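Local coordinates for Lmo0135 protein (Listeria monocytogenes EGD-e, PDB 5ISU), which probably binds peptides outside the cell as the substrate-binding component of an ABC transporter, at residues S352-S355 with I356-L360; Y293-D296 with E297-K300; E184-T187 with G188-V191; V40-T43 with I44-A47. All coordinates share one frame; numbering follows the deposited sequence.

Contact 1: S352-S355 with I356-L360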
loop_
_atom_site.group_PDB
_atom_site.type_symbol
_atom_site.label_atom_id
_atom_site.label_comp_id
_atom_site.label_asym_id
_atom_site.label_seq_id
_atom_site.Cartn_x
_atom_site.Cartn_y
_atom_site.Cartn_z
ATOM N N SER A 352 -17.638 1.824 7.495
ATOM C CA SER A 352 -16.872 0.798 8.198
ATOM C C SER A 352 -16.321 1.343 9.497
ATOM O O SER A 352 -16.507 0.736 10.557
ATOM C CB SER A 352 -15.715 0.293 7.349
ATOM O OG SER A 352 -16.198 -0.402 6.231
ATOM N N GLN A 353 -15.658 2.500 9.416
ATOM C CA GLN A 353 -15.087 3.113 10.607
ATOM C C GLN A 353 -16.168 3.507 11.642
ATOM O O GLN A 353 -15.926 3.395 12.841
ATOM C CB GLN A 353 -14.116 4.262 10.263
ATOM C CG GLN A 353 -12.804 3.763 9.638
ATOM C CD GLN A 353 -11.702 4.838 9.528
ATOM O OE1 GLN A 353 -11.819 5.945 10.055
ATOM N NE2 GLN A 353 -10.612 4.492 8.847
ATOM N N GLU A 354 -17.370 3.893 11.210
ATOM C CA GLU A 354 -18.407 4.215 12.216
ATOM C C GLU A 354 -18.898 2.953 12.937
ATOM O O GLU A 354 -19.065 2.967 14.155
ATOM C CB GLU A 354 -19.583 5.046 11.661
ATOM C CG GLU A 354 -20.620 5.377 12.749
ATOM C CD GLU A 354 -21.351 6.691 12.543
ATOM O OE1 GLU A 354 -22.587 6.752 12.767
ATOM O OE2 GLU A 354 -20.687 7.672 12.168
ATOM N N SER A 355 -19.100 1.869 12.190
ATOM C CA SER A 355 -19.528 0.599 12.772
ATOM C C SER A 355 -18.488 0.052 13.748
ATOM O O SER A 355 -18.828 -0.529 14.780
ATOM C CB SER A 355 -19.780 -0.422 11.667
ATOM O OG SER A 355 -20.831 0.011 10.822
ATOM N N ILE A 356 -17.215 0.218 13.403
ATOM C CA ILE A 356 -16.116 -0.224 14.268
ATOM C C ILE A 356 -16.160 0.600 15.546
ATOM O O ILE A 356 -16.065 0.055 16.648
ATOM C CB ILE A 356 -14.738 -0.072 13.573
ATOM C CG1 ILE A 356 -14.619 -1.085 12.432
ATOM C CG2 ILE A 356 -13.593 -0.275 14.564
ATOM C CD1 ILE A 356 -13.428 -0.872 11.519
ATOM N N ALA A 357 -16.351 1.906 15.388
ATOM C CA ALA A 357 -16.424 2.823 16.527
ATOM C C ALA A 357 -17.547 2.448 17.486
ATOM O O ALA A 357 -17.323 2.330 18.684
ATOM C CB ALA A 357 -16.596 4.256 16.049
ATOM N N LEU A 358 -18.743 2.230 16.961
ATOM C CA LEU A 358 -19.884 1.864 17.815
ATOM C C LEU A 358 -19.639 0.556 18.528
ATOM O O LEU A 358 -20.035 0.395 19.681
ATOM C CB LEU A 358 -21.185 1.794 17.013
ATOM C CG LEU A 358 -21.771 3.145 16.593
ATOM C CD1 LEU A 358 -22.842 2.975 15.522
ATOM C CD2 LEU A 358 -22.321 3.889 17.809
ATOM N N TYR A 359 -18.979 -0.379 17.845
ATOM C CA TYR A 359 -18.665 -1.653 18.465
ATOM C C TYR A 359 -17.717 -1.432 19.662
ATOM O O TYR A 359 -17.917 -2.000 20.726
ATOM C CB TYR A 359 -18.087 -2.631 17.446
ATOM C CG TYR A 359 -17.740 -3.947 18.066
ATOM C CD1 TYR A 359 -18.683 -4.966 18.178
ATOM C CD2 TYR A 359 -16.476 -4.170 18.564
ATOM C CE1 TYR A 359 -18.353 -6.173 18.770
ATOM C CE2 TYR A 359 -16.142 -5.371 19.150
ATOM C CZ TYR A 359 -17.073 -6.359 19.245
ATOM O OH TYR A 359 -16.692 -7.518 19.848
ATOM N N LEU A 360 -16.698 -0.598 19.493
ATOM C CA LEU A 360 -15.778 -0.299 20.604
ATOM C C LEU A 360 -16.535 0.367 21.765
ATOM O O LEU A 360 -16.374 -0.001 22.931
ATOM C CB LEU A 360 -14.630 0.610 20.153
ATOM C CG LEU A 360 -13.747 0.176 18.982
ATOM C CD1 LEU A 360 -12.624 1.190 18.778
ATOM C CD2 LEU A 360 -13.162 -1.198 19.192
#

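Contact 2: Y293-D296 with E297-K300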
loop_
_atom_site.group_PDB
_atom_site.type_symbol
_atom_site.label_atom_id
_atom_site.label_comp_id
_atom_site.label_asym_id
_atom_site.label_seq_id
_atom_site.Cartn_x
_atom_site.Cartn_y
_atom_site.Cartn_z
ATOM N N TYR A 293 -17.726 -4.648 7.716
ATOM C CA TYR A 293 -18.013 -5.077 6.361
ATOM C C TYR A 293 -19.215 -6.015 6.619
ATOM O O TYR A 293 -19.588 -6.211 7.775
ATOM C CB TYR A 293 -16.758 -5.745 5.759
ATOM C CG TYR A 293 -15.453 -5.007 6.140
ATOM C CD1 TYR A 293 -15.028 -3.846 5.471
ATOM C CD2 TYR A 293 -14.671 -5.455 7.196
ATOM C CE1 TYR A 293 -13.852 -3.167 5.851
ATOM C CE2 TYR A 293 -13.499 -4.795 7.577
ATOM C CZ TYR A 293 -13.085 -3.648 6.911
ATOM O OH TYR A 293 -11.907 -2.997 7.338
ATOM N N GLY A 294 -19.850 -6.568 5.597
ATOM C CA GLY A 294 -21.038 -7.406 5.841
ATOM C C GLY A 294 -20.793 -8.815 6.361
ATOM O O GLY A 294 -21.514 -9.316 7.222
ATOM N N SER A 295 -19.766 -9.449 5.817
ATOM C CA SER A 295 -19.422 -10.818 6.133
ATOM C C SER A 295 -17.919 -10.967 6.175
ATOM O O SER A 295 -17.180 -9.998 5.959
ATOM C CB SER A 295 -19.954 -11.705 5.025
ATOM O OG SER A 295 -19.336 -11.378 3.796
ATOM N N ASP A 296 -17.465 -12.197 6.386
ATOM C CA ASP A 296 -16.031 -12.475 6.478
ATOM C C ASP A 296 -15.307 -12.610 5.127
ATOM O O ASP A 296 -14.124 -12.944 5.105
ATOM C CB ASP A 296 -15.782 -13.738 7.326
ATOM C CG ASP A 296 -16.241 -15.020 6.643
ATOM O OD1 ASP A 296 -17.226 -14.984 5.868
ATOM O OD2 ASP A 296 -15.609 -16.067 6.903
ATOM N N GLU A 297 -16.002 -12.389 4.010
ATOM C CA GLU A 297 -15.339 -12.498 2.705
ATOM C C GLU A 297 -14.462 -11.272 2.420
ATOM O O GLU A 297 -13.612 -11.328 1.551
ATOM C CB GLU A 297 -16.358 -12.667 1.551
ATOM C CG GLU A 297 -15.692 -13.019 0.207
ATOM C CD GLU A 297 -16.630 -13.064 -0.998
ATOM O OE1 GLU A 297 -17.831 -13.400 -0.858
ATOM O OE2 GLU A 297 -16.142 -12.771 -2.115
ATOM N N TYR A 298 -14.654 -10.190 3.169
ATOM C CA TYR A 298 -13.955 -8.928 2.917
ATOM C C TYR A 298 -12.801 -8.597 3.848
ATOM O O TYR A 298 -12.091 -7.607 3.635
ATOM C CB TYR A 298 -14.981 -7.805 2.904
ATOM C CG TYR A 298 -16.150 -8.133 1.989
ATOM C CD1 TYR A 298 -15.965 -8.283 0.615
ATOM C CD2 TYR A 298 -17.442 -8.292 2.499
ATOM C CE1 TYR A 298 -17.033 -8.589 -0.225
ATOM C CE2 TYR A 298 -18.514 -8.596 1.668
ATOM C CZ TYR A 298 -18.309 -8.743 0.312
ATOM O OH TYR A 298 -19.379 -9.048 -0.504
ATOM N N ALA A 299 -12.614 -9.417 4.873
ATOM C CA ALA A 299 -11.526 -9.227 5.815
ATOM C C ALA A 299 -11.350 -10.476 6.668
ATOM O O ALA A 299 -12.312 -11.199 6.907
ATOM C CB ALA A 299 -11.781 -8.013 6.703
ATOM N N LYS A 300 -10.111 -10.751 7.062
ATOM C CA LYS A 300 -9.820 -11.863 7.950
ATOM C C LYS A 300 -9.176 -11.271 9.227
ATOM O O LYS A 300 -8.457 -10.273 9.147
ATOM C CB LYS A 300 -8.921 -12.910 7.289
ATOM C CG LYS A 300 -7.496 -12.445 6.985
ATOM C CD LYS A 300 -6.693 -13.482 6.191
ATOM C CE LYS A 300 -6.400 -14.725 7.014
ATOM N NZ LYS A 300 -5.598 -15.720 6.250
#

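Contact 3: E184-T187 with G188-V191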
loop_
_atom_site.group_PDB
_atom_site.type_symbol
_atom_site.label_atom_id
_atom_site.label_comp_id
_atom_site.label_asym_id
_atom_site.label_seq_id
_atom_site.Cartn_x
_atom_site.Cartn_y
_atom_site.Cartn_z
ATOM N N GLU A 184 -4.337 10.721 -24.531
ATOM C CA GLU A 184 -4.704 12.065 -24.030
ATOM C C GLU A 184 -5.377 12.059 -22.669
ATOM O O GLU A 184 -5.881 11.029 -22.213
ATOM C CB GLU A 184 -5.627 12.799 -25.017
ATOM C CG GLU A 184 -7.018 12.182 -25.149
ATOM C CD GLU A 184 -7.953 13.021 -25.999
ATOM O OE1 GLU A 184 -7.539 13.473 -27.095
ATOM O OE2 GLU A 184 -9.117 13.215 -25.572
ATOM N N TYR A 185 -5.431 13.247 -22.064
ATOM C CA TYR A 185 -6.036 13.445 -20.742
ATOM C C TYR A 185 -7.013 14.626 -20.657
ATOM O O TYR A 185 -6.601 15.790 -20.728
ATOM C CB TYR A 185 -4.923 13.603 -19.689
ATOM C CG TYR A 185 -5.381 14.088 -18.320
ATOM C CD1 TYR A 185 -6.437 13.468 -17.659
ATOM C CD2 TYR A 185 -4.708 15.123 -17.659
ATOM C CE1 TYR A 185 -6.852 13.891 -16.406
ATOM C CE2 TYR A 185 -5.110 15.552 -16.394
ATOM C CZ TYR A 185 -6.181 14.925 -15.765
ATOM O OH TYR A 185 -6.611 15.329 -14.509
ATOM N N LYS A 186 -8.304 14.311 -20.520
ATOM C CA LYS A 186 -9.333 15.336 -20.311
ATOM C C LYS A 186 -9.576 15.475 -18.813
ATOM O O LYS A 186 -10.120 14.563 -18.179
ATOM C CB LYS A 186 -10.663 15.036 -21.033
ATOM C CG LYS A 186 -10.906 15.780 -22.355
ATOM C CD LYS A 186 -12.405 15.735 -22.708
ATOM C CE LYS A 186 -12.861 16.758 -23.752
ATOM N NZ LYS A 186 -12.354 16.529 -25.135
ATOM N N THR A 187 -9.176 16.626 -18.269
ATOM C CA THR A 187 -9.303 16.947 -16.838
ATOM C C THR A 187 -10.678 16.614 -16.279
ATOM O O THR A 187 -11.695 17.000 -16.848
ATOM C CB THR A 187 -9.044 18.451 -16.586
ATOM O OG1 THR A 187 -7.790 18.827 -17.172
ATOM C CG2 THR A 187 -9.033 18.768 -15.082
ATOM N N GLY A 188 -10.696 15.877 -15.175
ATOM C CA GLY A 188 -11.939 15.494 -14.522
ATOM C C GLY A 188 -12.867 14.573 -15.310
ATOM O O GLY A 188 -13.971 14.278 -14.849
ATOM N N GLU A 189 -12.430 14.100 -16.480
ATOM C CA GLU A 189 -13.284 13.239 -17.296
ATOM C C GLU A 189 -12.669 11.876 -17.610
ATOM O O GLU A 189 -13.302 10.856 -17.333
ATOM C CB GLU A 189 -13.694 13.949 -18.588
ATOM C CG GLU A 189 -14.501 15.226 -18.373
ATOM C CD GLU A 189 -15.012 15.837 -19.680
ATOM O OE1 GLU A 189 -15.529 15.092 -20.547
ATOM O OE2 GLU A 189 -14.921 17.073 -19.834
ATOM N N TYR A 190 -11.470 11.844 -18.199
ATOM C CA TYR A 190 -10.844 10.559 -18.542
ATOM C C TYR A 190 -9.388 10.655 -18.979
ATOM O O TYR A 190 -8.886 11.731 -19.302
ATOM C CB TYR A 190 -11.623 9.830 -19.688
ATOM C CG TYR A 190 -11.608 10.568 -21.020
ATOM C CD1 TYR A 190 -10.524 10.465 -21.893
ATOM C CD2 TYR A 190 -12.681 11.375 -21.398
ATOM C CE1 TYR A 190 -10.513 11.142 -23.105
ATOM C CE2 TYR A 190 -12.683 12.058 -22.606
ATOM C CZ TYR A 190 -11.601 11.939 -23.456
ATOM O OH TYR A 190 -11.615 12.635 -24.631
ATOM N N VAL A 191 -8.739 9.492 -18.963
ATOM C CA VAL A 191 -7.385 9.312 -19.486
ATOM C C VAL A 191 -7.504 8.176 -20.502
ATOM O O VAL A 191 -7.969 7.100 -20.138
ATOM C CB VAL A 191 -6.369 8.890 -18.418
ATOM C CG1 VAL A 191 -4.993 8.724 -19.056
ATOM C CG2 VAL A 191 -6.317 9.913 -17.293
#

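Contact 4: V40-T43 with I44-A47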
loop_
_atom_site.group_PDB
_atom_site.type_symbol
_atom_site.label_atom_id
_atom_site.label_comp_id
_atom_site.label_asym_id
_atom_site.label_seq_id
_atom_site.Cartn_x
_atom_site.Cartn_y
_atom_site.Cartn_z
ATOM N N VAL A 40 -5.072 6.632 -7.642
ATOM C CA VAL A 40 -5.402 6.842 -9.047
ATOM C C VAL A 40 -4.169 6.939 -9.929
ATOM O O VAL A 40 -4.105 6.293 -10.983
ATOM C CB VAL A 40 -6.309 8.059 -9.253
ATOM C CG1 VAL A 40 -6.614 8.241 -10.741
ATOM C CG2 VAL A 40 -7.592 7.882 -8.463
ATOM N N THR A 41 -3.180 7.702 -9.491
ATOM C CA THR A 41 -1.973 7.873 -10.280
ATOM C C THR A 41 -1.232 6.547 -10.421
ATOM O O THR A 41 -0.711 6.230 -11.499
ATOM C CB THR A 41 -1.010 8.920 -9.658
ATOM O OG1 THR A 41 -1.703 10.141 -9.416
ATOM C CG2 THR A 41 0.137 9.208 -10.572
ATOM N N LEU A 42 -1.164 5.785 -9.335
ATOM C CA LEU A 42 -0.475 4.494 -9.376
ATOM C C LEU A 42 -1.194 3.514 -10.297
ATOM O O LEU A 42 -0.558 2.709 -10.968
ATOM C CB LEU A 42 -0.328 3.892 -7.959
ATOM C CG LEU A 42 0.755 4.523 -7.077
ATOM C CD1 LEU A 42 0.691 4.062 -5.622
ATOM C CD2 LEU A 42 2.137 4.244 -7.651
ATOM N N THR A 43 -2.522 3.586 -10.311
ATOM C CA THR A 43 -3.331 2.706 -11.132
ATOM C C THR A 43 -3.028 2.976 -12.605
ATOM O O THR A 43 -2.848 2.046 -13.387
ATOM C CB THR A 43 -4.836 2.927 -10.841
ATOM O OG1 THR A 43 -5.104 2.635 -9.473
ATOM C CG2 THR A 43 -5.726 2.037 -11.710
ATOM N N ILE A 44 -2.920 4.255 -12.961
ATOM C CA ILE A 44 -2.638 4.643 -14.347
ATOM C C ILE A 44 -1.182 4.325 -14.696
ATOM O O ILE A 44 -0.893 3.768 -15.778
ATOM C CB ILE A 44 -3.035 6.113 -14.619
ATOM C CG1 ILE A 44 -4.551 6.250 -14.432
ATOM C CG2 ILE A 44 -2.631 6.531 -16.025
ATOM C CD1 ILE A 44 -5.099 7.642 -14.594
ATOM N N GLN A 45 -0.282 4.594 -13.760
ATOM C CA GLN A 45 1.139 4.290 -13.965
ATOM C C GLN A 45 1.405 2.810 -14.267
ATOM O O GLN A 45 2.266 2.481 -15.078
ATOM C CB GLN A 45 1.921 4.712 -12.733
ATOM C CG GLN A 45 3.316 4.126 -12.637
ATOM C CD GLN A 45 4.025 4.607 -11.389
ATOM O OE1 GLN A 45 4.130 5.802 -11.169
ATOM N NE2 GLN A 45 4.511 3.682 -10.575
ATOM N N GLN A 46 0.658 1.923 -13.617
ATOM C CA GLN A 46 0.831 0.482 -13.813
ATOM C C GLN A 46 0.602 0.095 -15.273
ATOM O O GLN A 46 1.203 -0.844 -15.774
ATOM C CB GLN A 46 -0.149 -0.293 -12.936
ATOM C CG GLN A 46 0.128 -1.778 -12.846
ATOM C CD GLN A 46 1.411 -2.076 -12.110
ATOM O OE1 GLN A 46 1.931 -1.232 -11.376
ATOM N NE2 GLN A 46 1.908 -3.283 -12.269
ATOM N N ALA A 47 -0.263 0.838 -15.948
ATOM C CA ALA A 47 -0.564 0.564 -17.341
ATOM C C ALA A 47 0.456 1.198 -18.286
ATOM O O ALA A 47 0.722 0.666 -19.335
ATOM C CB ALA A 47 -1.953 1.064 -17.676
HETATM O O HOH W 1 2.082 1.402 -10.501
#

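Contact 1: S352-S355 with I356-L360
Four successive alpha-helical bonds tie Ser352-Ser355 to Ile356-Leu360, the amides of Ile356, Ala357, Leu358 and Tyr359 each donating to the carbonyl oxygen four residues earlier. The shortest of them runs from Leu358 N to Glu354 O at 2.9 Å, with an N-H...O angle of 165°.

Side chains of the second segment pack mainly against the carbonyls of the first. Ile356 lays its longer branch along the helix toward the preceding turn: with CG1 anti to its carbonyl carbon (chi1 -69°), that atom comes 3.2 Å from Ser352 O, and CD1 stays beside the same oxygen at 3.6 Å. Ala357 CB rests 3.4 Å from Glu354 O. On the outer face, Glu354 and Leu358 meet one turn apart, Glu354 CG lying 4.3 Å from Leu358 CD1, a light aliphatic touch. Ser355 OG turns back to bond Lys351 O, while the carboxylate of Glu354 reaches weakly to Tyr346 OH.

Helix 351-365 is the crossover helix of a beta-alpha-beta unit between the parallel strands 341-347 and 370-376. Ala357 packs on Tyr346 and Leu373 of these strands, and Gln353 OE1 accepts from Leu347 N. On another side of the helix, Ile356 touches Ile288 and Ala292 of helix 285-292, and Tyr359 packs on Ile288 while its hydroxyl bonds Glu287.

Contact 2: Y293-D296 with E297-K300
Tyr293 and Tyr298 meet through their methylene carbons, CB to CB at 3.9 Å, and this pair, with Ala299, forms the close-packed part of the contact. The Tyr293 ring extends over the start of the next strand, where its CE2 lies 3.8 Å from Ala299 CB. Its CG stands anti to the carbonyl carbon (chi1 -40°), which carries the ring past Tyr298 CB to the alanine methyl. Tyr298 sends its ring the other way, back beneath Gly294 and Ser295, and its CE2 comes 3.6 Å from Ser295 OG, approached obliquely. Beyond the two segments, Tyr293 packs on Arg257, Ser259 and Ser466, and Tyr298 on Val471, its hydroxyl receiving a weak bond from Arg239 NE.

Between these aromatic residues the chain reverses in a type I beta turn from Ser295 to Tyr298, which links the end of helix 285-292 to strand 299-301. The strand then pairs antiparallel with strand 462-475, and backbone bonds of Tyr298 with Asn469 and of Lys300 with Tyr467 fix it there.

At Ser295 and Asp296 the turn is held more loosely. Ser295 OG lies between its own backbone N and carbonyl carbon (chi1 62°), a rotation that presents it to Glu297 N; that bond is nearly straight at 170° but weak, the two atoms being 3.5 Å apart. Asp296, at the exposed corner, folds its carboxylate back over the turn, OD1 3.4 Å from Glu297 N but badly angled for a hydrogen bond. Glu297, by contrast, runs extended and is tied down, its carboxylate salt-bridged to Arg239 and hydrogen-bonded to Thr252 OG1.

Contact 3: E184-T187 with G188-V191
The Tyr190 ring carries Lys186 over one face and the carboxylate of Glu184 at its edge. Lys186 CB stands 4.1 Å from the ring centroid and 17° off the normal, a CH-pi contact, and Lys186 CD continues along the ring to lie 3.7 Å from Tyr190 CE2. At the edge, Tyr190 OH donates to Glu184 OE2 at 2.7 Å; carboxylate and ring are almost coplanar, 7° apart. Tyr190 reaches both partners because CG sits between its own N and carbonyl carbon (chi1 64°), which swings the ring across the neighbouring strand. The Tyr185 ring has Thr187 N over one face and Tyr190 O at its edge, 3.4 Å from Tyr185 CD1, while Val191 CG2 approaches Tyr185 CD1 obliquely at 3.6 Å.

Lys186 N bonds Tyr190 O, and Lys186 O in return accepts from both Glu189 N and Tyr190 N. Two residues thus oppose one in a classic beta bulge beside the turn, where Gly188 adopts a positive phi.

This is the tip of the hairpin of strands 180-186 and 190-195. Asp27 OD2 accepts from Gly188 N and is hydrogen-bonded to Tyr185 OH, and strand 208-213 flanks the second strand, with Tyr190 packing on Thr210 and Arg212.

Contact 4: V40-T43 with I44-A47
Val40 and Ile44 lie side by side one helical turn apart, pointing the same way, with CG1 of the valine 4.2 Å from CD1 of the isoleucine. Leu42 and Gln45 run alongside each other in the same manner, Leu42 CD2 lying 3.8 Å from Gln45 NE2. Gln45 has CG anti to its backbone N (chi1 164°) and stays extended beyond it, which brings the amide alongside the CD2 methyl of Leu42.

Beneath them the helix backbone bonds Ile44 N to Val40 O, Gln45 N to Thr41 O at 2.8 Å, and Gln46 N to Leu42 O. A water sits beside this last carbonyl, donating to Leu42 O at 3.0 Å and to Gln46 OE1 at 2.8 Å. The bend of Gln46 at chi2 (68°) turns its amide toward the water, and Arg493 O holds the NE2 end. Farther out, Thr43 OG1 is bonded to Arg39 O, and Thr41 OG1 to Asp38 OD1 and Glu29 N.

Ile44, on Val191 and Phe211, and Ala47, on Leu193, set helix 39-48 against strands 190-195 and 208-213. The water links Leu42 O to Gln46 OE1 and, weakly, to Gln45 NE2, giving these buried polar groups a partner inside the fold.

Overall arrangement
The four contacts form two neighbouring pairs. Contacts 1 and 2 touch where Ser352 OG packs 3.6 Å from Tyr293 CE1, and helix 285-292, which leads into contact 2, also packs against the helix of contact 1. Contacts 3 and 4 meet through Val191 CG2 and Ile44 CD1, 3.7 Å apart, so the hairpin and helix 39-48 touch through apolar side chains. The pairs lie well apart, with about 18 Å between the nearest atoms of contacts 1 and 4. Contact 4 is buried and contact 3 is at the surface, where aromatic, carboxylate and lysine groups combine; contacts 1 and 2 are intermediate, one a sheet-covering helix, the other a turn.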